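Predicted protein (Acinetobacter sp. RUH2624, PDB 4MEA) probably hydrolyses epoxides, as a secreted Cif-type epoxide hydrolase of the alpha/beta hydrolase fold that may act as a virulence factor. Local coordinates at residues A[71-76]-A[306-311]; A[65-70]-A[205-210]. All coordinates share one frame; numbering follows the deposited sequence.

Contact 1. Residues A[71-76]-A[306-311]; sequences WKMWEP and WMVEEN
Val308 carries this contact, setting its two methyls against Met73, Trp74 and Pro76. With CG1 anti to the backbone N (chi1 178°), that methyl reaches both the ring of Pro76, where CG1 and Pro76 CG are a tight 3.4 Å apart, and the carbonyl of Met73, with Met73 O 3.3 Å from Val308 CG1. The other methyl has looser company: Val308 CG2 lies 4.2 Å from Met73 CE and 4.3 Å from Trp74 CZ3. Met73 CE in turn rests over the rim of one face of the Trp74 indole.

Polar groups act within each segment, and no hydrogen bond crosses between them. Lys72 NZ forms a salt bridge with Glu75 OE1 (2.7 Å), on the syn side but 33° out of the carboxylate plane. Trp306 holds the N-cap position, and its N makes a bent bond to Glu310 OE2 (3.1 Å), on the anti side and 25° out of plane, while Glu310 OE1 accepts from Gly304, Gly213 and Lys214.

The contact thus joins the 3-10 turn 71-74 and Pro76 of helix 75-81 to the first turn of helix 307-323, the last helix of the fold. On the sheet side, Trp74 packs on strands 128-133 and 151-157, and Met307 also reaches Met157.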
ATOM      1  N   TRP A  71      20.951  13.981   4.026  1.00 11.36           N
ATOM      2  CA  TRP A  71      22.063  14.605   3.306  1.00  9.75           C
ATOM      3  C   TRP A  71      23.138  13.553   2.988  1.00  9.61           C
ATOM      4  O   TRP A  71      23.788  13.607   1.944  1.00  7.64           O
ATOM      5  CB  TRP A  71      22.698  15.724   4.168  1.00  6.94           C
ATOM      6  CG  TRP A  71      23.566  15.134   5.220  1.00  9.47           C
ATOM      7  CD1 TRP A  71      23.189  14.751   6.471  1.00  9.85           C
ATOM      8  CD2 TRP A  71      24.951  14.786   5.090  1.00 10.28           C
ATOM      9  NE1 TRP A  71      24.259  14.191   7.134  1.00  9.74           N
ATOM     10  CE2 TRP A  71      25.349  14.199   6.305  1.00  9.94           C
ATOM     11  CE3 TRP A  71      25.889  14.906   4.059  1.00 11.71           C
ATOM     12  CZ2 TRP A  71      26.648  13.737   6.521  1.00  8.49           C
ATOM     13  CZ3 TRP A  71      27.184  14.453   4.281  1.00 11.81           C
ATOM     14  CH2 TRP A  71      27.545  13.873   5.494  1.00 11.45           C
ATOM     15  N   LYS A  72      23.325  12.613   3.913  1.00  8.29           N
ATOM     16  CA  LYS A  72      24.387  11.601   3.845  1.00 12.54           C
ATOM     17  C   LYS A  72      24.459  10.854   2.513  1.00 10.29           C
ATOM     18  O   LYS A  72      25.535  10.414   2.108  1.00  8.63           O
ATOM     19  CB  LYS A  72      24.232  10.600   5.003  1.00  7.46           C
ATOM     20  CG  LYS A  72      25.294   9.495   5.080  1.00  9.81           C
ATOM     21  CD  LYS A  72      26.649  10.054   5.520  1.00  9.15           C
ATOM     22  CE  LYS A  72      27.616   8.935   5.868  1.00  5.76           C
ATOM     23  NZ  LYS A  72      28.898   9.492   6.377  1.00 11.04           N
ATOM     24  N   MET A  73      23.328  10.722   1.819  1.00  7.83           N
ATOM     25  CA  MET A  73      23.313   9.948   0.581  1.00  7.37           C
ATOM     26  C   MET A  73      24.207  10.598  -0.464  1.00 15.78           C
ATOM     27  O   MET A  73      24.677   9.940  -1.383  1.00 10.98           O
ATOM     28  CB  MET A  73      21.889   9.776   0.031  1.00  9.59           C
ATOM     29  CG  MET A  73      21.234  11.061  -0.512  1.00  7.52           C
ATOM     30  SD  MET A  73      19.841  10.668  -1.620  1.00  9.65           S
ATOM     31  CE  MET A  73      20.693  10.205  -3.131  1.00  9.97           C
ATOM     32  N   TRP A  74      24.457  11.893  -0.306  1.00 12.61           N
ATOM     33  CA  TRP A  74      25.220  12.636  -1.301  1.00 12.92           C
ATOM     34  C   TRP A  74      26.733  12.684  -1.039  1.00 13.99           C
ATOM     35  O   TRP A  74      27.499  13.090  -1.908  1.00 16.64           O
ATOM     36  CB  TRP A  74      24.674  14.058  -1.413  1.00  8.48           C
ATOM     37  CG  TRP A  74      23.208  14.129  -1.762  1.00  8.93           C
ATOM     38  CD1 TRP A  74      22.188  14.549  -0.949  1.00  8.27           C
ATOM     39  CD2 TRP A  74      22.605  13.781  -3.014  1.00 13.38           C
ATOM     40  NE1 TRP A  74      20.984  14.478  -1.623  1.00 10.13           N
ATOM     41  CE2 TRP A  74      21.215  14.014  -2.893  1.00 11.92           C
ATOM     42  CE3 TRP A  74      23.102  13.299  -4.229  1.00 10.36           C
ATOM     43  CZ2 TRP A  74      20.319  13.776  -3.943  1.00  7.91           C
ATOM     44  CZ3 TRP A  74      22.210  13.069  -5.272  1.00 10.71           C
ATOM     45  CH2 TRP A  74      20.837  13.305  -5.120  1.00 12.52           C
ATOM     46  N   GLU A  75      27.162  12.251   0.142  1.00 10.65           N
ATOM     47  CA  GLU A  75      28.551  12.459   0.575  1.00  7.31           C
ATOM     48  C   GLU A  75      29.634  12.109  -0.463  1.00 13.38           C
ATOM     49  O   GLU A  75      30.547  12.905  -0.699  1.00 15.75           O
ATOM     50  CB  GLU A  75      28.831  11.757   1.911  1.00 13.14           C
ATOM     51  CG  GLU A  75      30.155  12.180   2.561  1.00  9.91           C
ATOM     52  CD  GLU A  75      30.431  11.477   3.877  1.00 16.61           C
ATOM     53  OE1 GLU A  75      30.013  10.313   4.039  1.00 21.92           O
ATOM     54  OE2 GLU A  75      31.057  12.100   4.765  1.00 18.03           O
ATOM     55  N   PRO A  76      29.552  10.923  -1.080  1.00 18.58           N
ATOM     56  CA  PRO A  76      30.632  10.595  -2.022  1.00 20.89           C
ATOM     57  C   PRO A  76      30.681  11.534  -3.230  1.00 16.54           C
ATOM     58  O   PRO A  76      31.772  11.835  -3.716  1.00 14.86           O
ATOM     59  CB  PRO A  76      30.329   9.147  -2.439  1.00 24.40           C
ATOM     60  CG  PRO A  76      28.933   8.881  -1.998  1.00 23.47           C
ATOM     61  CD  PRO A  76      28.648   9.784  -0.843  1.00 15.32           C
ATOM     62  N   TRP A 306      18.500   3.428  -4.858  1.00  7.81           N
ATOM     63  CA  TRP A 306      19.471   4.121  -4.012  1.00  8.38           C
ATOM     64  C   TRP A 306      20.738   4.353  -4.831  1.00 16.39           C
ATOM     65  O   TRP A 306      21.761   3.692  -4.633  1.00 12.39           O
ATOM     66  CB  TRP A 306      19.735   3.298  -2.745  1.00  6.58           C
ATOM     67  CG  TRP A 306      18.456   2.737  -2.182  1.00  7.29           C
ATOM     68  CD1 TRP A 306      18.047   1.437  -2.206  1.00 12.25           C
ATOM     69  CD2 TRP A 306      17.405   3.479  -1.548  1.00 14.58           C
ATOM     70  NE1 TRP A 306      16.810   1.317  -1.614  1.00 11.99           N
ATOM     71  CE2 TRP A 306      16.393   2.556  -1.202  1.00 14.06           C
ATOM     72  CE3 TRP A 306      17.219   4.834  -1.241  1.00 12.74           C
ATOM     73  CZ2 TRP A 306      15.216   2.940  -0.558  1.00  7.13           C
ATOM     74  CZ3 TRP A 306      16.039   5.220  -0.597  1.00  9.61           C
ATOM     75  CH2 TRP A 306      15.053   4.274  -0.268  1.00  8.00           C
ATOM     76  N   MET A 307      20.654   5.318  -5.744  1.00  7.49           N
ATOM     77  CA  MET A 307      21.544   5.364  -6.897  1.00  8.05           C
ATOM     78  C   MET A 307      23.002   5.659  -6.572  1.00 13.01           C
ATOM     79  O   MET A 307      23.894   5.127  -7.224  1.00 11.70           O
ATOM     80  CB  MET A 307      21.016   6.352  -7.934  1.00 10.44           C
ATOM     81  CG  MET A 307      19.622   5.997  -8.462  1.00 14.40           C
ATOM     82  SD  MET A 307      19.029   7.238  -9.628  1.00 12.79           S
ATOM     83  CE  MET A 307      20.213   7.070 -10.959  1.00 11.27           C
ATOM     84  N   VAL A 308      23.243   6.505  -5.574  1.00 13.07           N
ATOM     85  CA  VAL A 308      24.607   6.806  -5.157  1.00  6.45           C
ATOM     86  C   VAL A 308      25.240   5.654  -4.346  1.00 12.89           C
ATOM     87  O   VAL A 308      26.418   5.328  -4.537  1.00 14.19           O
ATOM     88  CB  VAL A 308      24.681   8.146  -4.386  1.00 10.39           C
ATOM     89  CG1 VAL A 308      26.102   8.416  -3.904  1.00 14.81           C
ATOM     90  CG2 VAL A 308      24.185   9.282  -5.286  1.00  6.29           C
ATOM     91  N   GLU A 309      24.467   5.022  -3.467  1.00  7.78           N
ATOM     92  CA  GLU A 309      24.954   3.819  -2.780  1.00 11.35           C
ATOM     93  C   GLU A 309      25.366   2.734  -3.788  1.00 19.50           C
ATOM     94  O   GLU A 309      26.432   2.141  -3.670  1.00 11.10           O
ATOM     95  CB  GLU A 309      23.897   3.243  -1.820  1.00 12.47           C
ATOM     96  CG  GLU A 309      23.566   4.099  -0.595  1.00 10.80           C
ATOM     97  CD  GLU A 309      24.592   3.967   0.531  1.00 14.96           C
ATOM     98  OE1 GLU A 309      24.298   4.439   1.655  1.00 14.80           O
ATOM     99  OE2 GLU A 309      25.683   3.396   0.294  1.00 16.29           O
ATOM    100  N   GLU A 310      24.522   2.492  -4.789  1.00 13.24           N
ATOM    101  CA  GLU A 310      24.710   1.363  -5.709  1.00  9.17           C
ATOM    102  C   GLU A 310      25.598   1.650  -6.929  1.00 11.48           C
ATOM    103  O   GLU A 310      26.143   0.731  -7.544  1.00 13.15           O
ATOM    104  CB  GLU A 310      23.353   0.863  -6.194  1.00 10.47           C
ATOM    105  CG  GLU A 310      22.337   0.626  -5.097  1.00  8.17           C
ATOM    106  CD  GLU A 310      21.023   0.136  -5.658  1.00 12.88           C
ATOM    107  OE1 GLU A 310      21.060  -0.798  -6.485  1.00 16.65           O
ATOM    108  OE2 GLU A 310      19.961   0.698  -5.297  1.00 10.84           O
ATOM    109  N   ASN A 311      25.742   2.914  -7.289  1.00 11.77           N
ATOM    110  CA  ASN A 311      26.412   3.246  -8.543  1.00 12.98           C
ATOM    111  C   ASN A 311      26.867   4.700  -8.526  1.00 13.19           C
ATOM    112  O   ASN A 311      26.457   5.503  -9.363  1.00 17.64           O
ATOM    113  CB  ASN A 311      25.477   2.958  -9.729  1.00 12.52           C
ATOM    114  CG  ASN A 311      26.204   2.939 -11.071  1.00 14.45           C
ATOM    115  OD1 ASN A 311      27.410   3.165 -11.139  1.00 15.55           O
ATOM    116  ND2 ASN A 311      25.462   2.656 -12.149  1.00 11.86           N
TER

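Contact 2. Residues A[65-70]-A[205-210]; sequences HGFGST and SYFIKT
Gly66 O, one residue before the Phe67 that meets Phe207, is gripped by two donors: His65 ND1 at 2.8 Å and Ser69 N at 3.1 Å, arriving from opposite faces of the carbonyl plane. The second bond closes a type II beta turn from Gly66 to Ser69, with Gly68 supplying the positive phi (85°) that this turn favours. The loop, after strand 61-64, carries the HGXP-type motif of epoxide hydrolases, here with Gly68 in place of the usual proline, and would be expected to help form the oxyanion hole. Consistent with that, Phe67 N donates to Asp134, probably the nucleophile, as in relatives. The imidazole of His65 is fixed at both nitrogens: the acceptor of ND1 lies almost in the ring plane, NE2 bonds Leu92 N, and Thr70 CA sits over one face.

Across the contact the chemistry is purely apolar. Phe67 and Phe207 form an offset edge-to-face pair, with ring planes at 86° and centroids 5.5 Å apart. The edge of Phe67 is presented to the face of Phe207, and the closest carbons are Phe67 CE2 and Phe207 CE2 at 3.8 Å. Phe207 starts toward the loop, whereas Phe67 starts across that line and, with CG anti to the backbone N (chi1 -179°), turns its CD2-CE2 edge onto the Phe207 ring.

Phe67 also meets Phe186 and Phe204, and Phe207 meets Phe203 and Tyr211, so the pair belongs to an aromatic cluster between the loop and helix 200-211, probably part of the cap. The second subunit adds its Phe188, which packs on Phe207 and meets Tyr206 edge-to-face. Within the helix, Tyr206 O accepts twice, from Thr210 N and from Thr210 OG1, the hydroxyl lying 2.9 Å away above the carbonyl plane.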
ATOM      1  N   HIS A  65      17.991  15.166  -0.743  1.00 11.35           N
ATOM      2  CA  HIS A  65      17.652  13.750  -0.586  1.00  4.95           C
ATOM      3  C   HIS A  65      16.145  13.512  -0.525  1.00  9.46           C
ATOM      4  O   HIS A  65      15.348  14.453  -0.567  1.00 12.47           O
ATOM      5  CB  HIS A  65      18.275  13.231   0.718  1.00  7.92           C
ATOM      6  CG  HIS A  65      17.557  13.699   1.948  1.00  5.67           C
ATOM      7  ND1 HIS A  65      16.495  13.011   2.497  1.00  6.10           N
ATOM      8  CD2 HIS A  65      17.725  14.806   2.711  1.00  8.05           C
ATOM      9  CE1 HIS A  65      16.048  13.666   3.555  1.00 13.70           C
ATOM     10  NE2 HIS A  65      16.779  14.757   3.708  1.00 10.54           N
ATOM     11  N   GLY A  66      15.761  12.245  -0.396  1.00  5.44           N
ATOM     12  CA  GLY A  66      14.367  11.875  -0.204  1.00  8.14           C
ATOM     13  C   GLY A  66      14.170  10.845   0.897  1.00 10.61           C
ATOM     14  O   GLY A  66      14.991  10.741   1.815  1.00 11.92           O
ATOM     15  N   PHE A  67      13.084  10.072   0.792  1.00  2.63           N
ATOM     16  CA  PHE A  67      12.680   9.118   1.824  1.00 13.26           C
ATOM     17  C   PHE A  67      13.667   7.966   1.952  1.00 12.76           C
ATOM     18  O   PHE A  67      14.123   7.417   0.948  1.00 11.48           O
ATOM     19  CB  PHE A  67      11.292   8.567   1.492  1.00 10.09           C
ATOM     20  CG  PHE A  67      10.765   7.594   2.501  1.00  5.95           C
ATOM     21  CD1 PHE A  67      10.263   8.038   3.716  1.00  9.34           C
ATOM     22  CD2 PHE A  67      10.716   6.237   2.217  1.00  7.45           C
ATOM     23  CE1 PHE A  67       9.749   7.146   4.647  1.00 11.80           C
ATOM     24  CE2 PHE A  67      10.203   5.335   3.147  1.00  9.01           C
ATOM     25  CZ  PHE A  67       9.715   5.797   4.361  1.00 12.28           C
ATOM     26  N   GLY A  68      13.986   7.599   3.190  1.00  6.19           N
ATOM     27  CA  GLY A  68      14.977   6.566   3.450  1.00  4.03           C
ATOM     28  C   GLY A  68      16.401   7.094   3.466  1.00 11.47           C
ATOM     29  O   GLY A  68      17.347   6.347   3.751  1.00  9.03           O
ATOM     30  N   SER A  69      16.556   8.383   3.172  1.00  9.77           N
ATOM     31  CA  SER A  69      17.874   9.005   3.099  1.00  8.61           C
ATOM     32  C   SER A  69      17.961  10.269   3.959  1.00 10.00           C
ATOM     33  O   SER A  69      16.977  10.697   4.554  1.00 10.09           O
ATOM     34  CB  SER A  69      18.212   9.368   1.647  1.00 13.44           C
ATOM     35  OG  SER A  69      18.087   8.249   0.778  1.00 10.82           O
ATOM     36  N   THR A  70      19.160  10.843   4.021  1.00 12.33           N
ATOM     37  CA  THR A  70      19.375  12.186   4.553  1.00 12.03           C
ATOM     38  C   THR A  70      20.421  12.819   3.642  1.00 10.03           C
ATOM     39  O   THR A  70      20.741  12.254   2.600  1.00  8.64           O
ATOM     40  CB  THR A  70      19.898  12.172   6.013  1.00 14.01           C
ATOM     41  OG1 THR A  70      21.197  11.573   6.052  1.00  6.79           O
ATOM     42  CG2 THR A  70      18.955  11.401   6.924  1.00 10.54           C
ATOM     43  N   SER A 205      14.629  -2.317   6.441  1.00  7.43           N
ATOM     44  CA  SER A 205      15.529  -3.327   5.882  1.00 11.04           C
ATOM     45  C   SER A 205      14.892  -3.951   4.639  1.00 13.05           C
ATOM     46  O   SER A 205      15.538  -4.086   3.594  1.00 12.15           O
ATOM     47  CB  SER A 205      15.878  -4.412   6.907  1.00 13.34           C
ATOM     48  OG  SER A 205      16.804  -3.929   7.873  1.00  8.61           O
ATOM     49  N   TYR A 206      13.623  -4.325   4.755  1.00  7.42           N
ATOM     50  CA  TYR A 206      12.917  -4.948   3.639  1.00  7.32           C
ATOM     51  C   TYR A 206      12.641  -3.926   2.528  1.00  7.64           C
ATOM     52  O   TYR A 206      12.927  -4.170   1.354  1.00  8.31           O
ATOM     53  CB  TYR A 206      11.615  -5.619   4.113  1.00  6.34           C
ATOM     54  CG  TYR A 206      10.972  -6.439   3.021  1.00  6.79           C
ATOM     55  CD1 TYR A 206      11.368  -7.751   2.791  1.00  9.43           C
ATOM     56  CD2 TYR A 206       9.997  -5.885   2.197  1.00  9.34           C
ATOM     57  CE1 TYR A 206      10.802  -8.497   1.776  1.00 12.67           C
ATOM     58  CE2 TYR A 206       9.425  -6.618   1.185  1.00  7.94           C
ATOM     59  CZ  TYR A 206       9.834  -7.923   0.977  1.00 10.06           C
ATOM     60  OH  TYR A 206       9.256  -8.651  -0.041  1.00 15.61           O
ATOM     61  N   PHE A 207      12.103  -2.771   2.906  1.00  5.91           N
ATOM     62  CA  PHE A 207      11.810  -1.698   1.954  1.00  5.32           C
ATOM     63  C   PHE A 207      13.053  -1.266   1.153  1.00  9.53           C
ATOM     64  O   PHE A 207      13.025  -1.218  -0.081  1.00  9.49           O
ATOM     65  CB  PHE A 207      11.231  -0.492   2.709  1.00  7.88           C
ATOM     66  CG  PHE A 207      10.809   0.648   1.822  1.00 10.66           C
ATOM     67  CD1 PHE A 207       9.495   0.760   1.390  1.00 11.65           C
ATOM     68  CD2 PHE A 207      11.721   1.626   1.446  1.00  7.65           C
ATOM     69  CE1 PHE A 207       9.102   1.824   0.577  1.00 10.95           C
ATOM     70  CE2 PHE A 207      11.346   2.693   0.643  1.00  5.81           C
ATOM     71  CZ  PHE A 207      10.031   2.794   0.203  1.00 12.00           C
ATOM     72  N   ILE A 208      14.140  -0.950   1.856  1.00  5.90           N
ATOM     73  CA  ILE A 208      15.380  -0.513   1.195  1.00  7.15           C
ATOM     74  C   ILE A 208      15.967  -1.600   0.269  1.00 12.02           C
ATOM     75  O   ILE A 208      16.318  -1.322  -0.880  1.00  8.64           O
ATOM     76  CB  ILE A 208      16.445  -0.047   2.228  1.00  8.58           C
ATOM     77  CG1 ILE A 208      16.025   1.276   2.874  1.00  5.61           C
ATOM     78  CG2 ILE A 208      17.819   0.088   1.581  1.00 12.24           C
ATOM     79  CD1 ILE A 208      16.847   1.624   4.114  1.00  6.00           C
ATOM     80  N   LYS A 209      16.074  -2.832   0.758  1.00  7.37           N
ATOM     81  CA  LYS A 209      16.587  -3.911  -0.094  1.00  6.92           C
ATOM     82  C   LYS A 209      15.690  -4.156  -1.322  1.00  9.41           C
ATOM     83  O   LYS A 209      16.191  -4.397  -2.417  1.00 12.50           O
ATOM     84  CB  LYS A 209      16.802  -5.196   0.700  1.00  4.23           C
ATOM     85  CG  LYS A 209      18.141  -5.249   1.424  1.00 12.08           C
ATOM     86  CD  LYS A 209      18.278  -6.572   2.135  1.00 20.82           C
ATOM     87  CE  LYS A 209      19.682  -6.802   2.633  1.00 27.15           C
ATOM     88  NZ  LYS A 209      19.758  -8.122   3.312  1.00 31.32           N
ATOM     89  N   THR A 210      14.373  -4.055  -1.147  1.00  8.19           N
ATOM     90  CA  THR A 210      13.432  -4.258  -2.253  1.00  7.29           C
ATOM     91  C   THR A 210      13.703  -3.322  -3.422  1.00  9.77           C
ATOM     92  O   THR A 210      13.683  -3.728  -4.581  1.00 11.14           O
ATOM     93  CB  THR A 210      11.960  -4.058  -1.788  1.00  6.59           C
ATOM     94  OG1 THR A 210      11.577  -5.159  -0.961  1.00  7.55           O
ATOM     95  CG2 THR A 210      11.009  -4.006  -2.986  1.00 10.18           C
TER

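The two contacts share one continuous piece of chain: 65-70 runs directly into 71-76, and each half packs on a different helix, 200-211 or 307-323. Contact 1 stays within the hydrolase core, pairing 71-76 with the last helix, and is partly buried, with Pro76 at the exposed margin. Contact 2 is fully buried and links the loop to what is probably the cap, beside the dimer interface. Their chemistry follows suit: aliphatic methyls packed on proline, methionine, tryptophan and a carbonyl in the first, an offset edge-to-face pair of phenylalanine rings in the second. Trp306 bridges them, as its NE1 probably hydrogen-bonds Ile208 O (2.8 Å) while its CZ3 packs 3.3 Å from Phe67 O.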